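Local coordinates for uncharacterized protein (Desulfovibrio piger ATCC 29098, PDB 4Z48) that is of unknown function but has a fold of the LolA/LolB class, consistent with a role in carrying or sorting outer-membrane lipoproteins, at residues P8-M19 with D128-L137; G58-V66 with K77-G85. All blocks are in the same frame, centred on the assembly; numbering follows the deposited sequence.

Contact 1: P8-M19 with D128-L137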
loop_
_atom_site.group_PDB
_atom_site.type_symbol
_atom_site.label_atom_id
_atom_site.label_comp_id
_atom_site.label_asym_id
_atom_site.label_seq_id
_atom_site.Cartn_x
_atom_site.Cartn_y
_atom_site.Cartn_z
ATOM N N PRO A 8 0.762 -21.444 -15.675
ATOM C CA PRO A 8 0.070 -20.455 -14.824
ATOM C C PRO A 8 0.998 -19.645 -13.907
ATOM O O PRO A 8 0.597 -18.583 -13.416
ATOM C CB PRO A 8 -0.885 -21.319 -14.000
ATOM C CG PRO A 8 -0.227 -22.651 -13.925
ATOM C CD PRO A 8 0.441 -22.828 -15.257
ATOM N N VAL A 9 2.224 -20.147 -13.668
ATOM C CA VAL A 9 3.260 -19.487 -12.850
ATOM C C VAL A 9 3.851 -18.324 -13.676
ATOM O O VAL A 9 3.958 -17.208 -13.184
ATOM C CB VAL A 9 4.346 -20.517 -12.414
ATOM C CG1 VAL A 9 5.535 -19.829 -11.745
ATOM C CG2 VAL A 9 3.757 -21.581 -11.495
ATOM N N LYS A 10 4.275 -18.613 -14.920
ATOM C CA LYS A 10 4.815 -17.607 -15.835
ATOM C C LYS A 10 3.705 -16.587 -16.195
ATOM O O LYS A 10 3.979 -15.395 -16.210
ATOM C CB LYS A 10 5.378 -18.279 -17.089
ATOM C CG LYS A 10 6.069 -17.333 -18.067
ATOM C CD LYS A 10 6.291 -18.021 -19.424
ATOM C CE LYS A 10 6.744 -17.081 -20.518
ATOM N NZ LYS A 10 5.633 -16.228 -21.021
ATOM N N ALA A 11 2.468 -17.057 -16.482
ATOM C CA ALA A 11 1.336 -16.168 -16.791
ATOM C C ALA A 11 1.020 -15.233 -15.595
ATOM O O ALA A 11 0.645 -14.082 -15.808
ATOM C CB ALA A 11 0.094 -16.968 -17.165
ATOM N N GLY A 12 1.160 -15.745 -14.374
ATOM C CA GLY A 12 0.918 -14.966 -13.165
ATOM C C GLY A 12 1.945 -13.860 -13.054
ATOM O O GLY A 12 1.587 -12.700 -12.830
ATOM N N TYR A 13 3.234 -14.205 -13.327
ATOM C CA TYR A 13 4.328 -13.221 -13.281
ATOM C C TYR A 13 4.130 -12.153 -14.375
ATOM O O TYR A 13 4.327 -10.975 -14.084
ATOM C CB TYR A 13 5.708 -13.907 -13.400
ATOM C CG TYR A 13 6.882 -12.967 -13.564
ATOM C CD1 TYR A 13 7.565 -12.476 -12.459
ATOM C CD2 TYR A 13 7.351 -12.618 -14.832
ATOM C CE1 TYR A 13 8.661 -11.623 -12.607
ATOM C CE2 TYR A 13 8.441 -11.769 -14.993
ATOM C CZ TYR A 13 9.096 -11.275 -13.878
ATOM O OH TYR A 13 10.173 -10.442 -14.049
ATOM N N ASP A 14 3.760 -12.569 -15.613
ATOM C CA ASP A 14 3.566 -11.658 -16.738
ATOM C C ASP A 14 2.453 -10.620 -16.434
ATOM O O ASP A 14 2.622 -9.432 -16.735
ATOM C CB ASP A 14 3.315 -12.433 -18.030
ATOM C CG ASP A 14 4.597 -13.106 -18.526
ATOM O OD1 ASP A 14 5.684 -12.774 -18.004
ATOM O OD2 ASP A 14 4.509 -13.954 -19.420
ATOM N N LEU A 15 1.362 -11.062 -15.779
ATOM C CA LEU A 15 0.282 -10.183 -15.341
ATOM C C LEU A 15 0.782 -9.193 -14.295
ATOM O O LEU A 15 0.534 -7.990 -14.441
ATOM C CB LEU A 15 -0.914 -10.976 -14.786
ATOM C CG LEU A 15 -2.072 -10.146 -14.228
ATOM C CD1 LEU A 15 -2.735 -9.319 -15.322
ATOM C CD2 LEU A 15 -3.064 -11.020 -13.534
ATOM N N ALA A 16 1.506 -9.688 -13.260
ATOM C CA ALA A 16 2.081 -8.849 -12.214
ATOM C C ALA A 16 2.947 -7.725 -12.825
ATOM O O ALA A 16 2.873 -6.604 -12.357
ATOM C CB ALA A 16 2.895 -9.699 -11.246
ATOM N N VAL A 17 3.699 -8.025 -13.902
ATOM C CA VAL A 17 4.566 -7.085 -14.624
ATOM C C VAL A 17 3.701 -5.993 -15.292
ATOM O O VAL A 17 4.020 -4.812 -15.154
ATOM C CB VAL A 17 5.485 -7.809 -15.658
ATOM C CG1 VAL A 17 6.125 -6.836 -16.650
ATOM C CG2 VAL A 17 6.558 -8.643 -14.958
ATOM N N ARG A 18 2.630 -6.396 -16.002
ATOM C CA ARG A 18 1.678 -5.476 -16.659
ATOM C C ARG A 18 1.039 -4.538 -15.632
ATOM O O ARG A 18 0.908 -3.333 -15.887
ATOM C CB ARG A 18 0.580 -6.242 -17.421
ATOM C CG ARG A 18 1.060 -6.936 -18.691
ATOM C CD ARG A 18 -0.080 -7.143 -19.674
ATOM N NE ARG A 18 -1.031 -8.173 -19.250
ATOM C CZ ARG A 18 -2.358 -8.067 -19.341
ATOM N NH1 ARG A 18 -2.914 -6.965 -19.840
ATOM N NH2 ARG A 18 -3.138 -9.065 -18.940
HETATM N N MSE A 19 0.661 -5.084 -14.457
HETATM C CA MSE A 19 0.087 -4.323 -13.356
HETATM C C MSE A 19 1.050 -3.244 -12.868
HETATM O O MSE A 19 0.624 -2.156 -12.499
HETATM C CB MSE A 19 -0.263 -5.262 -12.190
HETATM C CG MSE A 19 -1.402 -6.211 -12.501
HETATM SE SE MSE A 19 -1.655 -7.469 -11.025
HETATM C CE MSE A 19 -2.254 -6.268 -9.563
ATOM N N ASP A 128 3.438 -3.215 -5.527
ATOM C CA ASP A 128 3.711 -3.964 -6.745
ATOM C C ASP A 128 5.219 -4.233 -6.989
ATOM O O ASP A 128 5.704 -4.044 -8.110
ATOM C CB ASP A 128 3.064 -3.241 -7.945
ATOM C CG ASP A 128 1.541 -3.287 -7.931
ATOM O OD1 ASP A 128 0.970 -4.361 -8.250
ATOM O OD2 ASP A 128 0.918 -2.252 -7.589
ATOM N N ASP A 129 5.935 -4.732 -5.960
ATOM C CA ASP A 129 7.352 -5.116 -6.061
ATOM C C ASP A 129 7.387 -6.551 -6.614
ATOM O O ASP A 129 7.483 -7.514 -5.852
ATOM C CB ASP A 129 8.040 -4.988 -4.691
ATOM C CG ASP A 129 9.538 -4.735 -4.759
ATOM O OD1 ASP A 129 10.240 -5.500 -5.455
ATOM O OD2 ASP A 129 10.013 -3.799 -4.075
ATOM N N VAL A 130 7.219 -6.670 -7.957
ATOM C CA VAL A 130 7.036 -7.890 -8.752
ATOM C C VAL A 130 8.015 -9.031 -8.363
ATOM O O VAL A 130 7.578 -10.183 -8.218
ATOM C CB VAL A 130 7.081 -7.606 -10.284
ATOM C CG1 VAL A 130 7.146 -8.884 -11.100
ATOM C CG2 VAL A 130 5.869 -6.786 -10.725
ATOM N N ASP A 131 9.304 -8.715 -8.181
ATOM C CA ASP A 131 10.296 -9.762 -7.924
ATOM C C ASP A 131 10.409 -10.164 -6.431
ATOM O O ASP A 131 11.289 -10.952 -6.072
ATOM C CB ASP A 131 11.660 -9.363 -8.513
ATOM C CG ASP A 131 11.670 -9.301 -10.041
ATOM O OD1 ASP A 131 11.205 -10.273 -10.688
ATOM O OD2 ASP A 131 12.166 -8.296 -10.590
ATOM N N GLU A 132 9.478 -9.732 -5.593
ATOM C CA GLU A 132 9.502 -10.182 -4.207
ATOM C C GLU A 132 8.589 -11.413 -4.027
ATOM O O GLU A 132 8.610 -12.038 -2.959
ATOM C CB GLU A 132 9.127 -9.056 -3.236
ATOM C CG GLU A 132 10.190 -7.977 -3.114
ATOM C CD GLU A 132 10.096 -7.100 -1.884
ATOM O OE1 GLU A 132 8.972 -6.673 -1.532
ATOM O OE2 GLU A 132 11.161 -6.792 -1.302
ATOM N N TYR A 133 7.877 -11.820 -5.105
ATOM C CA TYR A 133 6.885 -12.897 -5.050
ATOM C C TYR A 133 6.956 -13.939 -6.158
ATOM O O TYR A 133 7.457 -13.687 -7.235
ATOM C CB TYR A 133 5.459 -12.269 -5.134
ATOM C CG TYR A 133 5.205 -11.148 -4.153
ATOM C CD1 TYR A 133 5.497 -9.825 -4.482
ATOM C CD2 TYR A 133 4.665 -11.405 -2.898
ATOM C CE1 TYR A 133 5.269 -8.785 -3.576
ATOM C CE2 TYR A 133 4.425 -10.375 -1.989
ATOM C CZ TYR A 133 4.752 -9.069 -2.322
ATOM O OH TYR A 133 4.530 -8.049 -1.425
ATOM N N ASP A 134 6.349 -15.090 -5.891
ATOM C CA ASP A 134 6.033 -16.171 -6.821
ATOM C C ASP A 134 4.552 -16.046 -7.134
ATOM O O ASP A 134 3.763 -15.803 -6.226
ATOM C CB ASP A 134 6.351 -17.530 -6.191
ATOM C CG ASP A 134 7.834 -17.742 -5.994
ATOM O OD1 ASP A 134 8.590 -17.573 -6.972
ATOM O OD2 ASP A 134 8.240 -18.023 -4.856
ATOM N N TYR A 135 4.171 -16.211 -8.385
ATOM C CA TYR A 135 2.781 -16.029 -8.793
ATOM C C TYR A 135 2.112 -17.288 -9.249
ATOM O O TYR A 135 2.766 -18.222 -9.686
ATOM C CB TYR A 135 2.701 -14.974 -9.911
ATOM C CG TYR A 135 3.270 -13.643 -9.473
ATOM C CD1 TYR A 135 2.507 -12.754 -8.728
ATOM C CD2 TYR A 135 4.604 -13.320 -9.712
ATOM C CE1 TYR A 135 3.046 -11.562 -8.253
ATOM C CE2 TYR A 135 5.150 -12.125 -9.258
ATOM C CZ TYR A 135 4.364 -11.246 -8.528
ATOM O OH TYR A 135 4.878 -10.075 -8.034
ATOM N N LEU A 136 0.782 -17.272 -9.218
ATOM C CA LEU A 136 -0.032 -18.330 -9.799
ATOM C C LEU A 136 -1.368 -17.730 -10.336
ATOM O O LEU A 136 -2.228 -17.292 -9.566
ATOM C CB LEU A 136 -0.246 -19.457 -8.785
ATOM C CG LEU A 136 -0.974 -20.727 -9.208
ATOM C CD1 LEU A 136 -0.203 -21.498 -10.287
ATOM C CD2 LEU A 136 -1.209 -21.612 -7.983
ATOM N N LEU A 137 -1.495 -17.646 -11.666
ATOM C CA LEU A 137 -2.727 -17.184 -12.289
ATOM C C LEU A 137 -3.763 -18.337 -12.183
ATOM O O LEU A 137 -3.576 -19.380 -12.798
ATOM C CB LEU A 137 -2.499 -16.739 -13.758
ATOM C CG LEU A 137 -3.742 -16.268 -14.507
ATOM C CD1 LEU A 137 -4.328 -15.018 -13.862
ATOM C CD2 LEU A 137 -3.441 -16.000 -15.972
HETATM O O HOH W 1 2.493 -6.183 -9.611
#

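Contact 2: G58-V66 with K77-G85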
loop_
_atom_site.group_PDB
_atom_site.type_symbol
_atom_site.label_atom_id
_atom_site.label_comp_id
_atom_site.label_asym_id
_atom_site.label_seq_id
_atom_site.Cartn_x
_atom_site.Cartn_y
_atom_site.Cartn_z
ATOM N N GLY A 58 14.932 4.866 -11.804
ATOM C CA GLY A 58 13.751 5.507 -11.230
ATOM C C GLY A 58 12.727 4.494 -10.749
ATOM O O GLY A 58 11.526 4.745 -10.840
ATOM N N LYS A 59 13.198 3.308 -10.284
ATOM C CA LYS A 59 12.337 2.204 -9.846
ATOM C C LYS A 59 12.132 2.204 -8.317
ATOM O O LYS A 59 11.183 1.579 -7.817
ATOM C CB LYS A 59 12.884 0.856 -10.336
ATOM C CG LYS A 59 12.875 0.705 -11.869
ATOM C CD LYS A 59 11.468 0.586 -12.470
ATOM C CE LYS A 59 11.466 0.658 -13.984
ATOM N NZ LYS A 59 11.739 2.037 -14.486
ATOM N N ASP A 60 12.949 2.963 -7.596
ATOM C CA ASP A 60 12.741 3.121 -6.141
ATOM C C ASP A 60 11.675 4.189 -5.925
ATOM O O ASP A 60 11.547 5.103 -6.753
ATOM C CB ASP A 60 14.037 3.474 -5.409
ATOM C CG ASP A 60 15.126 2.436 -5.569
ATOM O OD1 ASP A 60 14.796 1.269 -5.883
ATOM O OD2 ASP A 60 16.294 2.783 -5.379
ATOM N N GLU A 61 10.880 4.044 -4.861
ATOM C CA GLU A 61 9.795 4.986 -4.572
ATOM C C GLU A 61 9.953 5.564 -3.169
ATOM O O GLU A 61 10.010 4.789 -2.199
ATOM C CB GLU A 61 8.412 4.293 -4.702
ATOM C CG GLU A 61 8.140 3.676 -6.074
ATOM C CD GLU A 61 6.830 2.931 -6.285
ATOM O OE1 GLU A 61 5.897 3.084 -5.461
ATOM O OE2 GLU A 61 6.728 2.210 -7.303
ATOM N N TYR A 62 10.058 6.907 -3.051
ATOM C CA TYR A 62 10.125 7.536 -1.717
ATOM C C TYR A 62 8.781 8.165 -1.430
ATOM O O TYR A 62 8.184 8.771 -2.325
ATOM C CB TYR A 62 11.274 8.563 -1.551
ATOM C CG TYR A 62 12.682 7.986 -1.543
ATOM C CD1 TYR A 62 12.912 6.642 -1.842
ATOM C CD2 TYR A 62 13.789 8.798 -1.312
ATOM C CE1 TYR A 62 14.201 6.119 -1.890
ATOM C CE2 TYR A 62 15.089 8.288 -1.372
ATOM C CZ TYR A 62 15.288 6.944 -1.660
ATOM O OH TYR A 62 16.555 6.401 -1.685
ATOM N N SER A 63 8.311 8.034 -0.173
ATOM C CA SER A 63 7.035 8.594 0.257
ATOM C C SER A 63 7.157 9.351 1.584
ATOM O O SER A 63 7.941 8.948 2.435
ATOM C CB SER A 63 5.982 7.497 0.423
ATOM O OG SER A 63 5.555 6.947 -0.809
ATOM N N LEU A 64 6.384 10.439 1.735
ATOM C CA LEU A 64 6.246 11.218 2.968
ATOM C C LEU A 64 4.750 11.320 3.268
ATOM O O LEU A 64 3.983 11.846 2.442
ATOM C CB LEU A 64 6.931 12.623 2.911
ATOM C CG LEU A 64 6.875 13.453 4.205
ATOM C CD1 LEU A 64 7.919 12.960 5.242
ATOM C CD2 LEU A 64 7.056 14.952 3.912
ATOM N N ILE A 65 4.340 10.808 4.444
ATOM C CA ILE A 65 2.947 10.848 4.899
ATOM C C ILE A 65 2.886 11.828 6.054
ATOM O O ILE A 65 3.580 11.621 7.040
ATOM C CB ILE A 65 2.382 9.446 5.259
ATOM C CG1 ILE A 65 2.475 8.488 4.036
ATOM C CG2 ILE A 65 0.925 9.569 5.770
ATOM C CD1 ILE A 65 2.256 7.081 4.393
ATOM N N VAL A 66 2.099 12.913 5.912
ATOM C CA VAL A 66 1.988 13.951 6.942
ATOM C C VAL A 66 0.546 14.006 7.469
ATOM O O VAL A 66 -0.367 14.341 6.703
ATOM C CB VAL A 66 2.425 15.347 6.424
ATOM C CG1 VAL A 66 2.418 16.360 7.570
ATOM C CG2 VAL A 66 3.804 15.310 5.775
ATOM N N LYS A 77 4.570 12.204 11.090
ATOM C CA LYS A 77 5.126 12.063 9.762
ATOM C C LYS A 77 5.800 10.700 9.603
ATOM O O LYS A 77 6.538 10.268 10.487
ATOM C CB LYS A 77 6.141 13.169 9.448
ATOM C CG LYS A 77 5.577 14.587 9.365
ATOM C CD LYS A 77 6.733 15.557 9.284
ATOM C CE LYS A 77 6.311 16.936 8.876
ATOM N NZ LYS A 77 7.480 17.770 8.492
ATOM N N TYR A 78 5.538 10.045 8.478
ATOM C CA TYR A 78 6.189 8.793 8.071
ATOM C C TYR A 78 7.023 9.039 6.846
ATOM O O TYR A 78 6.513 9.589 5.874
ATOM C CB TYR A 78 5.189 7.679 7.779
ATOM C CG TYR A 78 4.553 7.104 9.009
ATOM C CD1 TYR A 78 3.512 7.772 9.660
ATOM C CD2 TYR A 78 4.943 5.856 9.501
ATOM C CE1 TYR A 78 2.901 7.229 10.786
ATOM C CE2 TYR A 78 4.337 5.307 10.626
ATOM C CZ TYR A 78 3.295 5.979 11.243
ATOM O OH TYR A 78 2.690 5.431 12.347
ATOM N N LEU A 79 8.312 8.651 6.893
ATOM C CA LEU A 79 9.223 8.749 5.756
ATOM C C LEU A 79 9.510 7.314 5.276
ATOM O O LEU A 79 9.907 6.480 6.077
ATOM C CB LEU A 79 10.517 9.504 6.118
ATOM C CG LEU A 79 11.580 9.665 5.005
ATOM C CD1 LEU A 79 11.012 10.332 3.763
ATOM C CD2 LEU A 79 12.756 10.477 5.504
ATOM N N VAL A 80 9.226 7.005 4.003
ATOM C CA VAL A 80 9.440 5.652 3.495
ATOM C C VAL A 80 10.373 5.712 2.297
ATOM O O VAL A 80 10.135 6.500 1.381
ATOM C CB VAL A 80 8.119 4.915 3.118
ATOM C CG1 VAL A 80 8.395 3.459 2.734
ATOM C CG2 VAL A 80 7.045 5.025 4.208
ATOM N N TRP A 81 11.452 4.921 2.338
ATOM C CA TRP A 81 12.410 4.726 1.246
ATOM C C TRP A 81 12.261 3.275 0.811
ATOM O O TRP A 81 12.761 2.359 1.480
ATOM C CB TRP A 81 13.841 5.050 1.680
ATOM C CG TRP A 81 14.126 6.484 1.991
ATOM C CD1 TRP A 81 13.271 7.547 1.897
ATOM C CD2 TRP A 81 15.365 7.007 2.496
ATOM N NE1 TRP A 81 13.906 8.700 2.298
ATOM C CE2 TRP A 81 15.193 8.399 2.665
ATOM C CE3 TRP A 81 16.623 6.432 2.782
ATOM C CZ2 TRP A 81 16.217 9.227 3.125
ATOM C CZ3 TRP A 81 17.640 7.249 3.248
ATOM C CH2 TRP A 81 17.433 8.632 3.416
ATOM N N SER A 82 11.454 3.071 -0.227
ATOM C CA SER A 82 11.081 1.764 -0.754
ATOM C C SER A 82 11.932 1.467 -1.986
ATOM O O SER A 82 11.983 2.272 -2.914
ATOM C CB SER A 82 9.579 1.723 -1.042
ATOM O OG SER A 82 9.092 0.421 -1.313
ATOM N N TYR A 83 12.693 0.362 -1.937
ATOM C CA TYR A 83 13.655 -0.001 -2.985
ATOM C C TYR A 83 13.218 -1.158 -3.880
ATOM O O TYR A 83 12.670 -2.157 -3.412
ATOM C CB TYR A 83 15.004 -0.385 -2.355
ATOM C CG TYR A 83 15.540 0.627 -1.368
ATOM C CD1 TYR A 83 16.055 1.851 -1.801
ATOM C CD2 TYR A 83 15.498 0.382 -0.000
ATOM C CE1 TYR A 83 16.505 2.805 -0.897
ATOM C CE2 TYR A 83 15.925 1.340 0.919
ATOM C CZ TYR A 83 16.449 2.539 0.466
ATOM O OH TYR A 83 16.931 3.448 1.365
ATOM N N ARG A 84 13.473 -1.017 -5.174
ATOM C CA ARG A 84 13.195 -2.080 -6.132
ATOM C C ARG A 84 14.245 -3.161 -5.930
ATOM O O ARG A 84 15.447 -2.859 -5.900
ATOM C CB ARG A 84 13.203 -1.545 -7.577
ATOM C CG ARG A 84 12.460 -2.437 -8.580
ATOM C CD ARG A 84 10.955 -2.505 -8.334
ATOM N NE ARG A 84 10.258 -1.275 -8.714
ATOM C CZ ARG A 84 8.935 -1.166 -8.812
ATOM N NH1 ARG A 84 8.156 -2.213 -8.568
ATOM N NH2 ARG A 84 8.383 -0.011 -9.161
ATOM N N GLY A 85 13.780 -4.385 -5.698
ATOM C CA GLY A 85 14.666 -5.531 -5.505
ATOM C C GLY A 85 14.784 -5.976 -4.065
ATOM O O GLY A 85 14.345 -5.272 -3.149
#

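Contact 1: P8-M19 with D128-L137
Val9 and Gly12 of the helix 8-19 lie against Leu136 and Leu137 of the strand 133-137, the two axes 5.4 Å apart at closest approach and crossing at 106°. The carbonyl of Pro8 ties helix to strand. Leu137 N donates to Pro8 O at 2.9 Å in a nearly straight bond. Gly12 N reaches the same oxygen from the opposite face of the carbonyl plane, as part of the helix. Gly12 has no side chain, and Tyr135 CB fits there, 3.4 Å from Gly12 C.

Beyond this point the Tyr135 ring runs along the helix. Its CG lies beside the backbone N (chi1 -59°), which carries the ring from Gly12 toward Ala16 and sets one face against the Ala16 methyl. Ala16 CB is 3.7 Å from the ring centroid, a CH-pi contact. The far end is pinned by Tyr135 OH, which donates to Val130 O at 2.7 Å, in the carbonyl plane and on a lone pair. Val130 divides its branches: CG1 meets Tyr13 CE1 at 3.5 Å, while CG2 rests on the backbone of Ala16. Asp131 OD1 lies at the edge of the Tyr13 ring. At the other end, Leu137 CD2 touches Ala11 CB at 3.9 Å, and the ring of Pro8 lies alongside Leu136 CD1.

One water donates to both Ala16 O and Asp128 OD1. That carboxylate oxygen also forms a salt bridge with Arg177. Strand 146-155 adds to the packing, with Leu151 touching Leu15 and Met19, a selenomethionine.

The contact thus packs the N-terminal helix on an edge strand, 133-143. Small helix residues admit a tyrosine whose hydroxyl is satisfied by its own segment. Direct polar ties across it are few, and most of the contact is apolar.

Contact 2: G58-V66 with K77-G85
Ser63 and Val80 pair at the middle of an antiparallel beta hairpin, strands 60-66 and 77-82, in a largely antiparallel beta structure consistent with a LolA-like fold. Six backbone hydrogen bonds join the strands. They form two-way pairs at Glu61 with Ser82, Ser63 with Val80 and Ile65 with Tyr78. Ser63 N to Val80 O measures 2.8 Å, and so does the return bond from Val80 N to Ser63 O. Strand 41-54 borders the hairpin on one side and strand 91-96 on the other.

Aromatic packing marks the face that carries Tyr62, Leu64, Leu79 and Trp81. The Tyr62 ring stacks face-to-face on the five-membered ring of Trp81, centroids 3.9 Å apart and planes 16° from parallel. Trp81 CB also lies over the Tyr62 ring. Phe54 stacks with Tyr62, and Trp93 meets Trp81 edge-to-face. The indole nitrogen Trp81 NE1 hydrogen-bonds to Phe239 O.

Apolar contacts continue at the other end. Val66 and Lys77 lie side by side, CG1 of Val66 being 4.0 Å from CG of Lys77. On the opposite face Ile65 CB meets Tyr78 CB.

Polar side chains close the end near Arg84. The Arg84 chain bends at its second and third torsions, which brings NE to Lys59 O and NH2 to Glu61. Arg84 NH2 forms a salt bridge with Glu61 OE2 at 3.3 Å, the two planes 74° apart, and the Arg84 NE hydrogen bond to Lys59 O is weak. A classic beta bulge sets Lys59 and Asp60 together opposite Phe54. Asp60 OD1 accepts from Arg84 N at 2.7 Å, on the anti side of the carboxylate and 29° out of its plane.

Contact 2 lies within the stretch of chain closed by contact 1, and the centres of the two are about 22 Å apart. They meet at one corner, through packing contacts. Arg84 NH1 of contact 2 lies 3.1 Å from Asp128 O of contact 1 and 3.9 Å from Asp129 CA. Arg84 also makes a long, weak ion pair with Asp20, the last residue of helix 8-20. The segment after strand 77-82 thus lies near the C-terminal end of helix 8-20 and the loop at Asp128. The centre of contact 1, at the edge strand 133-143, lies about 17 Å from the centre of the chain, that of contact 2 about 11 Å.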